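Local coordinates for protein digeranylgeranylglycerophospholipid reductase (Sulfolobus acidocaldarius, PDB 3ATR) that uses FAD to reduce the geranylgeranyl double bonds of unsaturated archaeal lipids, giving the saturated phytanyl chains of archaeal membranes, at residues I77-P82 with I205-E210; L172-D177 with L276-W281; M417-E422 with D442-E447. All coordinates share one frame; numbering follows the deposited sequence. Where two conformers were deposited one is given.

Contact 1: residues I77-P82 with I205-E210; sequences IKLYSP and IFIDQE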
# COMPACT_ATOMS: atom_id res chain seq x y z
N ILE A 77 16.58 9.17 0.72
CA ILE A 77 16.45 8.32 1.88
C ILE A 77 17.83 7.87 2.30
O ILE A 77 18.66 7.48 1.45
CB ILE A 77 15.59 7.06 1.56
CG1 ILE A 77 14.23 7.50 1.00
CG2 ILE A 77 15.49 6.15 2.77
CD1 ILE A 77 13.35 6.36 0.48
N LYS A 78 18.06 7.90 3.60
CA LYS A 78 19.22 7.28 4.21
C LYS A 78 18.78 5.95 4.83
O LYS A 78 17.94 5.93 5.73
CB LYS A 78 19.80 8.19 5.27
CG LYS A 78 20.26 9.56 4.73
CD LYS A 78 21.73 9.60 4.52
CE LYS A 78 22.21 10.95 3.95
NZ LYS A 78 21.92 12.06 4.88
N LEU A 79 19.37 4.86 4.36
CA LEU A 79 19.10 3.53 4.87
C LEU A 79 20.26 3.06 5.76
O LEU A 79 21.44 3.05 5.33
CB LEU A 79 18.92 2.58 3.68
CG LEU A 79 18.48 1.15 3.94
CD1 LEU A 79 17.03 1.13 4.44
CD2 LEU A 79 18.63 0.31 2.65
N TYR A 80 19.92 2.70 6.99
CA TYR A 80 20.91 2.33 8.00
C TYR A 80 20.95 0.83 8.26
O TYR A 80 19.90 0.20 8.48
CB TYR A 80 20.61 3.02 9.33
CG TYR A 80 20.73 4.53 9.33
CD1 TYR A 80 21.74 5.16 10.05
CD2 TYR A 80 19.80 5.33 8.63
CE1 TYR A 80 21.85 6.57 10.08
CE2 TYR A 80 19.90 6.74 8.65
CZ TYR A 80 20.93 7.34 9.37
OH TYR A 80 21.05 8.72 9.40
N SER A 81 22.16 0.27 8.28
CA SER A 81 22.37 -1.13 8.68
C SER A 81 22.00 -1.31 10.17
O SER A 81 22.07 -0.35 10.95
CB SER A 81 23.84 -1.53 8.45
OG SER A 81 24.69 -0.77 9.29
N PRO A 82 21.67 -2.54 10.59
CA PRO A 82 21.37 -2.84 12.00
C PRO A 82 22.46 -2.38 12.95
O PRO A 82 22.15 -1.82 13.99
CB PRO A 82 21.29 -4.37 12.02
CG PRO A 82 20.79 -4.71 10.67
CD PRO A 82 21.33 -3.68 9.72
N ILE A 205 15.62 5.39 7.27
CA ILE A 205 14.97 4.09 7.48
C ILE A 205 16.01 3.19 8.09
O ILE A 205 17.13 3.09 7.57
CB ILE A 205 14.46 3.52 6.15
CG1 ILE A 205 13.19 4.24 5.73
CG2 ILE A 205 14.25 1.99 6.23
CD1 ILE A 205 12.68 3.86 4.37
N PHE A 206 15.67 2.57 9.22
CA PHE A 206 16.62 1.78 9.98
C PHE A 206 16.21 0.33 9.91
O PHE A 206 15.12 -0.03 10.39
CB PHE A 206 16.64 2.22 11.44
CG PHE A 206 16.84 3.67 11.62
CD1 PHE A 206 18.13 4.22 11.71
CD2 PHE A 206 15.72 4.52 11.72
CE1 PHE A 206 18.31 5.59 11.87
CE2 PHE A 206 15.87 5.88 11.89
CZ PHE A 206 17.16 6.43 11.97
N ILE A 207 17.06 -0.48 9.29
CA ILE A 207 16.83 -1.91 9.19
C ILE A 207 17.41 -2.59 10.45
O ILE A 207 18.53 -2.26 10.89
CB ILE A 207 17.51 -2.49 7.95
CG1 ILE A 207 17.14 -1.66 6.70
CG2 ILE A 207 17.18 -3.98 7.82
CD1 ILE A 207 17.74 -2.13 5.43
N ASP A 208 16.63 -3.49 11.04
CA ASP A 208 17.04 -4.15 12.26
C ASP A 208 15.99 -5.21 12.55
O ASP A 208 14.83 -4.88 12.86
CB ASP A 208 17.17 -3.16 13.43
CG ASP A 208 17.97 -3.72 14.60
OD1 ASP A 208 17.70 -4.87 15.02
OD2 ASP A 208 18.88 -3.00 15.12
N GLN A 209 16.41 -6.47 12.49
CA GLN A 209 15.50 -7.61 12.70
C GLN A 209 15.13 -7.79 14.16
O GLN A 209 14.22 -8.56 14.47
CB GLN A 209 16.10 -8.93 12.17
CG GLN A 209 16.73 -8.87 10.75
CD GLN A 209 15.72 -8.64 9.61
OE1 GLN A 209 15.42 -9.55 8.83
NE2 GLN A 209 15.23 -7.43 9.51
N GLU A 210 15.81 -7.07 15.04
CA GLU A 210 15.55 -7.21 16.45
C GLU A 210 14.68 -6.07 17.02
O GLU A 210 13.81 -6.32 17.85
CB GLU A 210 16.87 -7.44 17.20
CG GLU A 210 17.59 -8.71 16.66
CD GLU A 210 19.02 -8.90 17.15
OE1 GLU A 210 19.56 -8.00 17.82
OE2 GLU A 210 19.60 -9.97 16.85
O HOH W 1 19.30 0.05 11.86
O HOH W 2 19.21 -0.44 14.50
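L79 and Y80 pair in parallel with I205 and F206, joining the ends of strands 70-80 and 202-206, the single parallel neighbour pair in a large mixed sheet that is otherwise antiparallel. I205 straddles two residues of its partner strand, as parallel pairing requires: its N donates to K78 O (2.8 Å) and its O accepts from Y80 N (2.9 Å). One more backbone bond, I207 N to Y80 O at 3.0 Å, carries the association just past the paired residues. There P82 has no N-H to give to I207 O, and a water lies within hydrogen-bonding distance of both S81 O and I207 O; a second sits between P82 O and D208 OD2.

On one face, L79 holds CG opposite its backbone N (chi1 -174°), which brings CD1 in between two isoleucines, tight against I205 CG2 at 3.4 Å and I207 CD1 at 3.5 Å. I77 adds CG2 against I205 CD1 there, and its side chain lies about 4 Å from a bound nonane, consistent with this face bordering the lipid site. On the other face Y80 and F206 run side by side, their rings inclined at 37° with centroids 4.6 Å apart. F206 CE1 stands 3.5 Å above the plane of the Y80 ring, over its centre, while I205 O approaches that ring at its edge. Replacing Y80 by an alanine would probably open a gap beside F206 CD1 and CE1, leaving the phenyl ring less confined on that side.

Strand 87-97 flanks strand 70-80 on its far side and touches K78, L79 and Y80; strand 217-221 does the same for I205 and F206. Helix 360-368 packs on S81 and P82 where the strands give way to loops.

Contact 2: residues L172-D177 with L276-W281; sequences LPITED and LYTMAW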
# COMPACT_ATOMS: atom_id res chain seq x y z
N LEU A 172 -17.30 -15.77 -2.98
CA LEU A 172 -16.85 -14.84 -4.02
C LEU A 172 -15.34 -14.62 -3.89
O LEU A 172 -14.83 -14.38 -2.78
CB LEU A 172 -17.55 -13.49 -3.90
CG LEU A 172 -19.09 -13.39 -3.89
CD1 LEU A 172 -19.51 -11.94 -3.80
CD2 LEU A 172 -19.67 -14.01 -5.11
N PRO A 173 -14.61 -14.59 -5.04
CA PRO A 173 -13.15 -14.38 -4.94
C PRO A 173 -12.79 -13.02 -4.40
O PRO A 173 -11.68 -12.87 -3.86
CB PRO A 173 -12.63 -14.52 -6.37
CG PRO A 173 -13.83 -14.79 -7.25
CD PRO A 173 -15.09 -14.68 -6.42
N ILE A 174 -13.68 -12.03 -4.48
CA ILE A 174 -13.29 -10.74 -3.92
C ILE A 174 -13.46 -10.64 -2.41
O ILE A 174 -13.27 -9.55 -1.84
CB ILE A 174 -13.95 -9.47 -4.57
CG1 ILE A 174 -15.39 -9.75 -4.85
CG2 ILE A 174 -13.08 -8.87 -5.80
CD1 ILE A 174 -16.21 -9.71 -3.63
N THR A 175 -13.79 -11.76 -1.75
CA THR A 175 -13.83 -11.78 -0.30
C THR A 175 -12.49 -12.30 0.28
O THR A 175 -12.39 -12.50 1.50
CB THR A 175 -15.01 -12.63 0.26
OG1 THR A 175 -14.92 -14.00 -0.19
CG2 THR A 175 -16.31 -12.06 -0.17
N GLU A 176 -11.51 -12.55 -0.58
CA GLU A 176 -10.19 -13.03 -0.18
C GLU A 176 -9.66 -12.30 1.07
O GLU A 176 -9.65 -11.07 1.14
CB GLU A 176 -9.20 -12.90 -1.36
CG GLU A 176 -7.81 -13.44 -0.98
CD GLU A 176 -6.74 -13.17 -2.04
OE1 GLU A 176 -7.07 -12.66 -3.15
OE2 GLU A 176 -5.60 -13.55 -1.77
N ASP A 177 -9.24 -13.08 2.06
CA ASP A 177 -8.84 -12.54 3.39
C ASP A 177 -7.32 -12.39 3.40
O ASP A 177 -6.63 -12.82 2.47
CB ASP A 177 -9.31 -13.50 4.51
CG ASP A 177 -9.12 -12.92 5.95
OD1 ASP A 177 -9.16 -11.68 6.18
OD2 ASP A 177 -8.96 -13.76 6.87
N LEU A 276 -4.96 -8.49 -4.10
CA LEU A 276 -6.08 -9.46 -4.26
C LEU A 276 -5.96 -10.20 -5.58
O LEU A 276 -5.70 -9.57 -6.63
CB LEU A 276 -7.41 -8.72 -4.25
CG LEU A 276 -8.21 -8.33 -3.02
CD1 LEU A 276 -9.61 -7.89 -3.43
CD2 LEU A 276 -8.29 -9.47 -2.00
N TYR A 277 -6.14 -11.53 -5.58
CA TYR A 277 -5.97 -12.26 -6.82
C TYR A 277 -6.84 -11.74 -7.96
O TYR A 277 -6.43 -11.75 -9.12
CB TYR A 277 -6.23 -13.76 -6.64
CG TYR A 277 -5.08 -14.41 -5.86
CD1 TYR A 277 -3.78 -14.41 -6.39
CD2 TYR A 277 -5.31 -15.07 -4.65
CE1 TYR A 277 -2.70 -15.03 -5.70
CE2 TYR A 277 -4.24 -15.70 -3.95
CZ TYR A 277 -2.95 -15.67 -4.49
OH TYR A 277 -1.89 -16.30 -3.82
N THR A 278 -8.04 -11.33 -7.63
CA THR A 278 -8.82 -10.46 -8.53
C THR A 278 -9.29 -9.26 -7.73
O THR A 278 -9.71 -9.41 -6.59
CB THR A 278 -10.04 -11.15 -9.22
OG1 THR A 278 -10.70 -10.15 -10.01
CG2 THR A 278 -11.01 -11.66 -8.22
N MET A 279 -9.15 -8.05 -8.33
CA MET A 279 -9.66 -6.81 -7.72
C MET A 279 -11.01 -6.44 -8.30
O MET A 279 -11.51 -5.35 -8.03
CB MET A 279 -8.66 -5.65 -7.96
CG MET A 279 -7.34 -6.05 -7.23
SD MET A 279 -5.94 -5.01 -7.76
CE MET A 279 -6.35 -3.57 -6.82
N ALA A 280 -11.56 -7.30 -9.14
CA ALA A 280 -12.88 -7.07 -9.75
C ALA A 280 -13.73 -8.31 -9.66
O ALA A 280 -13.23 -9.44 -9.83
CB ALA A 280 -12.69 -6.71 -11.25
N TRP A 281 -15.03 -8.11 -9.46
CA TRP A 281 -15.97 -9.21 -9.60
C TRP A 281 -17.31 -8.63 -10.05
O TRP A 281 -17.36 -7.46 -10.43
CB TRP A 281 -16.11 -10.04 -8.28
CG TRP A 281 -16.57 -11.49 -8.63
CD1 TRP A 281 -17.76 -12.09 -8.25
CD2 TRP A 281 -15.87 -12.46 -9.44
NE1 TRP A 281 -17.81 -13.37 -8.74
CE2 TRP A 281 -16.70 -13.61 -9.51
CE3 TRP A 281 -14.65 -12.46 -10.13
CZ2 TRP A 281 -16.32 -14.77 -10.23
CZ3 TRP A 281 -14.27 -13.62 -10.86
CH2 TRP A 281 -15.12 -14.76 -10.89
O HOH W 3 -9.14 -12.73 -4.95
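P173 sets its CG squarely over the six-membered ring of W281, 3.6 Å from the centroid and only 2° off the ring normal, a CH-pi contact. This is the tight part. Beside it I174 CG1 meets W281 CB at 3.5 Å; with chi1 at 40°, CG1 occupies the crowded position between backbone N and carbonyl carbon, and CG2 is directed onto the backbone of T278 to A280. The packing has a price, since T278 O is buried without a polar partner. Toward solvent the fit slackens: L172, partly exposed, brings CD2 only to 4.1 Å from W281 NE1.

At the other end the bonding is polar. E176 reaches across with an extended chain, and its OE1 accepts from Y277 N through the syn lone pair (2.8 Å, N-H...O 169°). The carboxylate lies nearly parallel to the Y277 ring, with E176 OE2 3.3 Å from Y277 CD2, while OE2 also forms a salt bridge to R273. A water gives protons to P173 O and E176 OE1 and accepts from T278 N, filling in where the two backbones stand too far apart to bond directly.

The contact thus ties the 3-10 turn at 173-175 and the residue after it to edge strand 280-281 and the loop leading into it. Strand 284-286 packs against I174 and L276, helix 332-355 against M279, and helix 434-451 against Y277 and T278.

Contact 3: residues M417-E422 with D442-E447; sequences MKKIKE and DNVLTE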
# COMPACT_ATOMS: atom_id res chain seq x y z
N MET A 417 11.54 -14.50 -7.95
CA MET A 417 10.99 -13.18 -8.28
C MET A 417 10.69 -13.04 -9.77
O MET A 417 9.59 -12.58 -10.16
CB MET A 417 11.94 -12.07 -7.84
CG MET A 417 11.99 -11.98 -6.33
SD MET A 417 13.33 -10.94 -5.78
CE MET A 417 12.76 -9.36 -6.36
N LYS A 418 11.63 -13.45 -10.61
CA LYS A 418 11.45 -13.33 -12.06
C LYS A 418 10.29 -14.19 -12.52
O LYS A 418 9.50 -13.79 -13.40
CB LYS A 418 12.73 -13.75 -12.79
CG LYS A 418 12.70 -13.50 -14.26
CD LYS A 418 14.13 -13.64 -14.78
CE LYS A 418 14.21 -13.29 -16.26
NZ LYS A 418 13.66 -14.38 -17.12
N LYS A 419 10.18 -15.38 -11.94
CA LYS A 419 9.12 -16.32 -12.26
C LYS A 419 7.73 -15.76 -11.92
O LYS A 419 6.77 -15.83 -12.73
CB LYS A 419 9.30 -17.61 -11.49
CG LYS A 419 8.33 -18.69 -11.96
CD LYS A 419 8.69 -20.09 -11.43
CE LYS A 419 7.63 -21.11 -11.91
NZ LYS A 419 8.01 -22.52 -11.59
N ILE A 420 7.62 -15.22 -10.71
CA ILE A 420 6.30 -14.73 -10.29
C ILE A 420 5.93 -13.50 -11.12
O ILE A 420 4.74 -13.31 -11.50
CB ILE A 420 6.18 -14.56 -8.76
CG1 ILE A 420 4.70 -14.60 -8.35
CG2 ILE A 420 6.88 -13.29 -8.27
CD1 ILE A 420 4.48 -14.75 -6.83
N LYS A 421 6.93 -12.65 -11.41
CA LYS A 421 6.68 -11.48 -12.20
C LYS A 421 6.11 -11.88 -13.57
O LYS A 421 5.13 -11.31 -14.05
CB LYS A 421 7.92 -10.61 -12.39
CG LYS A 421 7.55 -9.28 -13.08
CD LYS A 421 8.56 -8.15 -12.91
CE LYS A 421 7.90 -6.83 -13.32
NZ LYS A 421 8.87 -5.85 -13.88
N GLU A 422 6.71 -12.88 -14.22
CA GLU A 422 6.24 -13.24 -15.54
C GLU A 422 4.85 -13.83 -15.50
O GLU A 422 4.04 -13.56 -16.38
CB GLU A 422 7.23 -14.18 -16.21
CG GLU A 422 8.48 -13.44 -16.71
CD GLU A 422 9.53 -14.38 -17.26
OE1 GLU A 422 9.16 -15.50 -17.69
OE2 GLU A 422 10.73 -14.01 -17.29
N ASP A 442 -0.05 -19.79 -6.18
CA ASP A 442 0.02 -20.42 -4.86
C ASP A 442 1.12 -21.49 -4.83
O ASP A 442 1.85 -21.63 -3.82
CB ASP A 442 -1.33 -21.03 -4.46
CG ASP A 442 -2.36 -19.99 -3.96
OD1 ASP A 442 -1.99 -18.86 -3.55
OD2 ASP A 442 -3.55 -20.33 -3.97
N ASN A 443 1.25 -22.20 -5.95
CA ASN A 443 2.32 -23.19 -6.13
C ASN A 443 3.70 -22.55 -6.12
O ASN A 443 4.60 -23.06 -5.47
CB ASN A 443 2.14 -23.97 -7.42
CG ASN A 443 1.15 -25.10 -7.27
OD1 ASN A 443 0.97 -25.63 -6.17
ND2 ASN A 443 0.51 -25.49 -8.38
N VAL A 444 3.87 -21.43 -6.82
CA VAL A 444 5.17 -20.72 -6.79
C VAL A 444 5.52 -20.28 -5.37
O VAL A 444 6.66 -20.44 -4.90
CB VAL A 444 5.21 -19.55 -7.82
CG1 VAL A 444 6.41 -18.60 -7.59
CG2 VAL A 444 5.22 -20.15 -9.24
N LEU A 445 4.51 -19.78 -4.67
CA LEU A 445 4.72 -19.28 -3.31
C LEU A 445 5.08 -20.40 -2.32
O LEU A 445 6.07 -20.28 -1.56
CB LEU A 445 3.50 -18.48 -2.84
CG LEU A 445 3.33 -17.14 -3.58
CD1 LEU A 445 2.02 -16.49 -3.16
CD2 LEU A 445 4.51 -16.21 -3.32
N THR A 446 4.29 -21.47 -2.31
CA THR A 446 4.57 -22.58 -1.41
C THR A 446 5.97 -23.13 -1.67
O THR A 446 6.74 -23.31 -0.72
CB THR A 446 3.54 -23.70 -1.54
OG1 THR A 446 3.29 -23.94 -2.93
CG2 THR A 446 2.24 -23.30 -0.87
N GLU A 447 6.31 -23.37 -2.94
CA GLU A 447 7.64 -23.89 -3.30
C GLU A 447 8.74 -22.99 -2.77
O GLU A 447 9.78 -23.47 -2.25
CB GLU A 447 7.79 -23.89 -4.81
CG GLU A 447 7.42 -25.18 -5.48
CD GLU A 447 7.49 -25.08 -6.99
OE1 GLU A 447 7.90 -26.07 -7.63
OE2 GLU A 447 7.15 -23.99 -7.54
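I420 and V444 face each other where helices 410-425 and 434-451 run antiparallel, consecutive helices forming a helical hairpin. Over the two short segments the axes approach to 10.6 Å, with their directions 168° apart.

Apolar contact does most of the work. I420 lays CB against V444 CG1 at 4.2 Å and sends its outer branch further along. With CG1 trans to N (chi1 -158°) and the chain extended, CD1 reaches L445 CD2 at 3.8 Å, the two side chains meeting at about a right angle. V444 is the central residue of its helix here: one methyl turns to I420, and the other, CG2, meets the aliphatic part of K419, with CE 3.7 Å away. That lysine stretches out fully, so its methylenes serve as hydrophobic surface while the amino group continues beyond the valine.

Charge plays a looser part. K419 NZ comes to 4.4 Å from E447 OE2, a separation too long for a salt bridge but one at which opposite charges probably still attract weakly. The ion pair proper stays within one helix, K418 NZ to E422 OE2 at 3.0 Å, spanning one turn away from V444 and L445. K421 is likewise engaged elsewhere, by D385.

Beneath the seam, helix 332-355 supports I420 through I350, and L445 also rests on R274. No hydrogen bond joins the two segments, so the pairing depends on fitting aliphatic branches together, with the opposite charges at its exposed margin adding at most a mild electrostatic preference.

In the fold
The three contacts illustrate how chemistry follows place in the fold. Contact 1, partly buried in the large mixed sheet, relies on backbone hydrogen bonds; contact 2, buried where a loop meets an edge strand of a separate, six-stranded sheet, mixes proline-aromatic packing with one backbone N-H to carboxylate hydrogen bond; contact 3 joins two helices by aliphatic side chains, I420, V444 and L445 being buried while K419 and E447 are exposed. Contacts 1 and 2 lie on opposite sides of the chain's centre, their centres 34 Å apart, though their segments alternate in sequence. Helix 434-451 carries one half of contact 3 and packs against contact 2, where Y277 meets L445.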